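Long-range contact in glucokinase (Streptomyces griseus, PDB 3VGL), which probably catalyses the ATP-dependent phosphorylation of D-glucose to D-glucose 6-phosphate, as a zinc-containing member of the ROK family: residues I62-V75 / A78-D90. Residues are numbered along the deposited sequence; the frame is centred on the assembly and turned at random.
With BGC (beta-D-glucopyranose), chain D.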
loop_
_atom_site.group_PDB
_atom_site.type_symbol
_atom_site.label_atom_id
_atom_site.label_comp_id
_atom_site.label_asym_id
_atom_site.label_seq_id
_atom_site.Cartn_x
_atom_site.Cartn_y
_atom_site.Cartn_z
ATOM N N ILE A 62 12.978 25.392 25.577
ATOM C CA ILE A 62 12.221 24.163 25.622
ATOM C C ILE A 62 12.179 23.602 24.210
ATOM O O ILE A 62 11.818 24.329 23.275
ATOM C CB ILE A 62 10.782 24.448 26.103
ATOM C CG1 ILE A 62 10.783 24.785 27.598
ATOM C CG2 ILE A 62 9.868 23.248 25.796
ATOM C CD1 ILE A 62 9.449 25.334 28.114
ATOM N N GLY A 63 12.590 22.343 24.058
ATOM C CA GLY A 63 12.345 21.587 22.804
ATOM C C GLY A 63 11.154 20.681 23.070
ATOM O O GLY A 63 11.272 19.729 23.841
ATOM N N ALA A 64 10.012 20.985 22.448
ATOM C CA ALA A 64 8.771 20.310 22.761
ATOM C C ALA A 64 8.381 19.371 21.629
ATOM O O ALA A 64 8.407 19.777 20.484
ATOM C CB ALA A 64 7.661 21.348 22.963
ATOM N N ALA A 65 7.968 18.151 21.974
ATOM C CA ALA A 65 7.546 17.160 20.973
ATOM C C ALA A 65 6.128 17.447 20.437
ATOM O O ALA A 65 5.177 16.704 20.692
ATOM C CB ALA A 65 7.634 15.769 21.559
ATOM N N GLY A 66 6.001 18.516 19.675
ATOM C CA GLY A 66 4.737 18.796 19.005
ATOM C C GLY A 66 4.893 19.901 17.991
ATOM O O GLY A 66 5.989 20.434 17.798
ATOM N N TYR A 67 3.764 20.239 17.354
ATOM C CA TYR A 67 3.689 21.315 16.370
ATOM C C TYR A 67 3.758 22.628 17.151
ATOM O O TYR A 67 2.846 22.933 17.920
ATOM C CB TYR A 67 2.328 21.240 15.639
ATOM C CG TYR A 67 2.203 20.171 14.548
ATOM C CD1 TYR A 67 2.454 18.827 14.824
ATOM C CD2 TYR A 67 1.804 20.513 13.253
ATOM C CE1 TYR A 67 2.300 17.853 13.828
ATOM C CE2 TYR A 67 1.649 19.533 12.243
ATOM C CZ TYR A 67 1.937 18.219 12.547
ATOM O OH TYR A 67 1.815 17.241 11.571
ATOM N N VAL A 68 4.855 23.362 16.970
ATOM C CA VAL A 68 5.072 24.649 17.646
ATOM C C VAL A 68 4.840 25.797 16.669
ATOM O O VAL A 68 5.260 25.728 15.505
ATOM C CB VAL A 68 6.491 24.698 18.224
ATOM C CG1 VAL A 68 6.794 26.098 18.833
ATOM C CG2 VAL A 68 6.641 23.607 19.274
ATOM N N ASP A 69 4.200 26.859 17.154
ATOM C CA ASP A 69 3.850 28.015 16.310
ATOM C C ASP A 69 5.041 28.889 15.881
ATOM O O ASP A 69 6.143 28.736 16.400
ATOM C CB ASP A 69 2.782 28.848 17.007
ATOM C CG ASP A 69 3.340 29.691 18.141
ATOM O OD1 ASP A 69 4.199 29.214 18.920
ATOM O OD2 ASP A 69 2.906 30.851 18.236
ATOM N N ASP A 70 4.814 29.806 14.934
ATOM C CA ASP A 70 5.898 30.635 14.380
ATOM C C ASP A 70 6.457 31.648 15.389
ATOM O O ASP A 70 7.581 32.135 15.240
ATOM C CB ASP A 70 5.428 31.360 13.110
ATOM C CG ASP A 70 4.194 32.210 13.349
ATOM O OD1 ASP A 70 3.150 31.651 13.753
ATOM O OD2 ASP A 70 4.273 33.441 13.138
ATOM N N LYS A 71 5.658 31.950 16.404
ATOM C CA LYS A 71 6.078 32.822 17.507
ATOM C C LYS A 71 6.903 32.087 18.574
ATOM O O LYS A 71 7.364 32.700 19.540
ATOM C CB LYS A 71 4.865 33.501 18.155
ATOM C CG LYS A 71 4.073 34.390 17.199
ATOM C CD LYS A 71 3.379 35.541 17.914
ATOM C CE LYS A 71 4.268 36.794 17.945
ATOM N NZ LYS A 71 3.630 37.956 18.621
ATOM N N ARG A 72 7.088 30.776 18.407
ATOM C CA ARG A 72 7.938 29.994 19.318
ATOM C C ARG A 72 7.483 30.105 20.779
ATOM O O ARG A 72 8.291 30.347 21.694
ATOM C CB ARG A 72 9.426 30.353 19.136
ATOM C CG ARG A 72 9.953 30.029 17.727
ATOM C CD ARG A 72 11.200 30.825 17.406
ATOM N NE ARG A 72 11.150 31.368 16.051
ATOM C CZ ARG A 72 12.106 32.126 15.517
ATOM N NH1 ARG A 72 13.196 32.418 16.217
ATOM N NH2 ARG A 72 11.974 32.586 14.276
ATOM N N ALA A 73 6.180 29.934 20.986
ATOM C CA ALA A 73 5.576 30.131 22.303
ATOM C C ALA A 73 4.510 29.110 22.691
ATOM O O ALA A 73 4.227 28.912 23.878
ATOM C CB ALA A 73 4.998 31.543 22.399
ATOM N N THR A 74 3.918 28.469 21.688
ATOM C CA THR A 74 2.740 27.650 21.886
ATOM C C THR A 74 2.881 26.327 21.154
ATOM O O THR A 74 3.307 26.295 20.002
ATOM C CB THR A 74 1.513 28.388 21.337
ATOM O OG1 THR A 74 1.331 29.588 22.099
ATOM C CG2 THR A 74 0.247 27.550 21.417
ATOM N N VAL A 75 2.541 25.244 21.845
ATOM C CA VAL A 75 2.422 23.934 21.186
ATOM C C VAL A 75 1.002 23.821 20.614
ATOM O O VAL A 75 0.052 23.610 21.358
ATOM C CB VAL A 75 2.758 22.757 22.144
ATOM C CG1 VAL A 75 2.748 21.421 21.354
ATOM C CG2 VAL A 75 4.154 22.948 22.806
ATOM N N ALA A 78 -0.017 18.151 19.503
ATOM C CA ALA A 78 0.975 17.045 19.679
ATOM C C ALA A 78 0.318 15.671 19.565
ATOM O O ALA A 78 -0.721 15.443 20.164
ATOM C CB ALA A 78 1.688 17.161 21.002
ATOM N N PRO A 79 0.914 14.750 18.775
ATOM C CA PRO A 79 0.278 13.442 18.621
ATOM C C PRO A 79 0.433 12.498 19.805
ATOM O O PRO A 79 -0.422 11.613 19.997
ATOM C CB PRO A 79 0.973 12.839 17.377
ATOM C CG PRO A 79 2.182 13.562 17.234
ATOM C CD PRO A 79 2.006 14.955 17.817
ATOM N N ASN A 80 1.503 12.652 20.591
ATOM C CA ASN A 80 1.821 11.679 21.625
ATOM C C ASN A 80 1.856 12.287 23.036
ATOM O O ASN A 80 2.238 11.629 23.982
ATOM C CB ASN A 80 3.147 10.976 21.292
ATOM C CG ASN A 80 3.100 10.294 19.935
ATOM O OD1 ASN A 80 2.180 9.535 19.653
ATOM N ND2 ASN A 80 4.093 10.579 19.087
ATOM N N ILE A 81 1.448 13.548 23.130
ATOM C CA ILE A 81 1.362 14.282 24.398
ATOM C C ILE A 81 0.038 15.057 24.328
ATOM O O ILE A 81 -0.348 15.525 23.267
ATOM C CB ILE A 81 2.559 15.260 24.559
ATOM C CG1 ILE A 81 3.878 14.492 24.705
ATOM C CG2 ILE A 81 2.368 16.195 25.788
ATOM C CD1 ILE A 81 5.080 15.358 24.555
ATOM N N ASP A 82 -0.623 15.257 25.462
ATOM C CA ASP A 82 -1.917 15.959 25.450
ATOM C C ASP A 82 -1.765 17.493 25.458
ATOM O O ASP A 82 -2.008 18.183 26.470
ATOM C CB ASP A 82 -2.815 15.450 26.581
ATOM C CG ASP A 82 -4.258 15.941 26.463
ATOM O OD1 ASP A 82 -4.738 16.234 25.332
ATOM O OD2 ASP A 82 -4.922 16.008 27.515
ATOM N N TRP A 83 -1.344 18.014 24.314
ATOM C CA TRP A 83 -1.188 19.447 24.102
ATOM C C TRP A 83 -2.084 19.868 22.933
ATOM O O TRP A 83 -1.979 19.327 21.833
ATOM C CB TRP A 83 0.266 19.773 23.749
ATOM C CG TRP A 83 1.272 19.899 24.890
ATOM C CD1 TRP A 83 1.044 20.354 26.160
ATOM C CD2 TRP A 83 2.686 19.627 24.813
ATOM N NE1 TRP A 83 2.226 20.378 26.884
ATOM C CE2 TRP A 83 3.245 19.930 26.079
ATOM C CE3 TRP A 83 3.525 19.139 23.803
ATOM C CZ2 TRP A 83 4.617 19.762 26.360
ATOM C CZ3 TRP A 83 4.900 18.990 24.079
ATOM C CH2 TRP A 83 5.420 19.296 25.344
ATOM N N ARG A 84 -2.958 20.846 23.167
ATOM C CA ARG A 84 -3.716 21.461 22.085
ATOM C C ARG A 84 -3.711 22.962 22.348
ATOM O O ARG A 84 -4.310 23.408 23.324
ATOM C CB ARG A 84 -5.161 20.932 22.028
ATOM C CG ARG A 84 -5.324 19.451 21.628
ATOM C CD ARG A 84 -4.978 19.218 20.168
ATOM N NE ARG A 84 -5.177 17.832 19.754
ATOM C CZ ARG A 84 -4.269 16.868 19.890
ATOM N NH1 ARG A 84 -3.093 17.113 20.468
ATOM N NH2 ARG A 84 -4.557 15.642 19.467
ATOM N N HIS A 85 -3.046 23.721 21.474
ATOM C CA HIS A 85 -2.903 25.180 21.622
ATOM C C HIS A 85 -2.419 25.522 23.040
ATOM O O HIS A 85 -2.974 26.400 23.731
ATOM C CB HIS A 85 -4.218 25.912 21.261
ATOM C CG HIS A 85 -4.526 25.949 19.792
ATOM N ND1 HIS A 85 -5.540 26.721 19.276
ATOM C CD2 HIS A 85 -3.963 25.318 18.729
ATOM C CE1 HIS A 85 -5.601 26.561 17.966
ATOM N NE2 HIS A 85 -4.650 25.720 17.607
ATOM N N GLU A 86 -1.357 24.837 23.457
ATOM C CA GLU A 86 -0.796 24.987 24.797
ATOM C C GLU A 86 0.202 26.165 24.899
ATOM O O GLU A 86 1.276 26.124 24.293
ATOM C CB GLU A 86 -0.122 23.669 25.221
ATOM C CG GLU A 86 0.650 23.709 26.559
ATOM C CD GLU A 86 -0.266 23.651 27.785
ATOM O OE1 GLU A 86 0.252 23.644 28.923
ATOM O OE2 GLU A 86 -1.502 23.599 27.601
ATOM N N PRO A 87 -0.137 27.214 25.687
ATOM C CA PRO A 87 0.758 28.361 25.855
ATOM C C PRO A 87 1.913 28.058 26.813
ATOM O O PRO A 87 2.002 28.578 27.938
ATOM C CB PRO A 87 -0.176 29.451 26.406
ATOM C CG PRO A 87 -1.192 28.711 27.161
ATOM C CD PRO A 87 -1.396 27.387 26.440
ATOM N N LEU A 88 2.832 27.240 26.331
ATOM C CA LEU A 88 3.893 26.731 27.161
ATOM C C LEU A 88 4.864 27.816 27.619
ATOM O O LEU A 88 5.268 27.831 28.777
ATOM C CB LEU A 88 4.615 25.610 26.401
ATOM C CG LEU A 88 5.409 24.627 27.250
ATOM C CD1 LEU A 88 4.553 23.914 28.311
ATOM C CD2 LEU A 88 6.026 23.600 26.322
ATOM N N LYS A 89 5.235 28.716 26.708
ATOM C CA LYS A 89 6.123 29.827 27.056
ATOM C C LYS A 89 5.571 30.619 28.239
ATOM O O LYS A 89 6.272 30.840 29.224
ATOM C CB LYS A 89 6.318 30.763 25.866
ATOM C CG LYS A 89 7.035 32.079 26.224
ATOM C CD LYS A 89 7.288 32.904 24.984
ATOM C CE LYS A 89 7.865 34.263 25.346
ATOM N NZ LYS A 89 8.508 34.873 24.160
ATOM N N ASP A 90 4.306 31.014 28.133
ATOM C CA ASP A 90 3.688 31.854 29.163
ATOM C C ASP A 90 3.627 31.145 30.508
ATOM O O ASP A 90 3.954 31.733 31.537
ATOM C CB ASP A 90 2.288 32.289 28.739
ATOM C CG ASP A 90 2.303 33.279 27.586
ATOM O OD1 ASP A 90 3.381 33.827 27.262
ATOM O OD2 ASP A 90 1.225 33.517 27.002
HETATM C C2 BGC D . 5.609 15.122 16.688
HETATM C C3 BGC D . 6.797 16.038 16.405
HETATM C C4 BGC D . 8.012 15.660 17.254
HETATM C C5 BGC D . 8.266 14.173 17.071
HETATM C C6 BGC D . 9.449 13.682 17.911
HETATM C C1 BGC D . 6.056 13.676 16.502
HETATM O O1 BGC D . 5.032 12.784 16.847
HETATM O O2 BGC D . 4.600 15.408 15.701
HETATM O O3 BGC D . 6.459 17.368 16.646
HETATM O O4 BGC D . 9.143 16.378 16.796
HETATM O O5 BGC D . 7.121 13.407 17.413
HETATM O O6 BGC D . 9.221 13.913 19.292
HETATM O O HOH W 1 4.047 14.195 20.509
HETATM O O HOH W 2 6.962 34.787 21.384
HETATM O O HOH W 3 9.594 32.725 22.091
HETATM O O HOH W 4 2.922 30.736 25.501
#
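Val75 and Glu86 pair backbone to backbone in an antiparallel bridge, a compact example of how main-chain polar groups are satisfied around an apolar core. Val75 N donates to Glu86 O at 2.9 Å, and Glu86 N donates back to Val75 O at 2.8 Å; His85 and Glu86 together face Val75 as a G1 beta bulge. Glu86 O also accepts from Leu88 N, the two donors arriving from opposite faces of its carbonyl plane. At the start of helix 88-96, Lys89 N binds Ala73 O at 3.0 Å, nearly straight at 167°, while one water joins that same oxygen to Asp90 N. Two more waters tie Lys89 NZ to the carbonyls of Lys71 and Arg72. Asp69 opens a type I turn ending at Arg72, and its OD1 accepts the N-H groups of Ala73 and Thr74, just past that turn. The Trp83 ring lies between Ile81 CG2 over one face and Val75 CG2 over the other, while its carbonyl O accepts from Ala78 N and Arg84 NH1, which also donates to Ala78 O. Replacing Trp83 with alanine would probably open a gap between Val75 and Ala64 and leave Ile81 without its aromatic surface. Toward the glucose, a water bridges Ala65 O and Asn80 N. Backbone bonds thus fix the helix start against 62-75, while that water ties together the two sides carrying pocket residues in this actin-like ATPase fold.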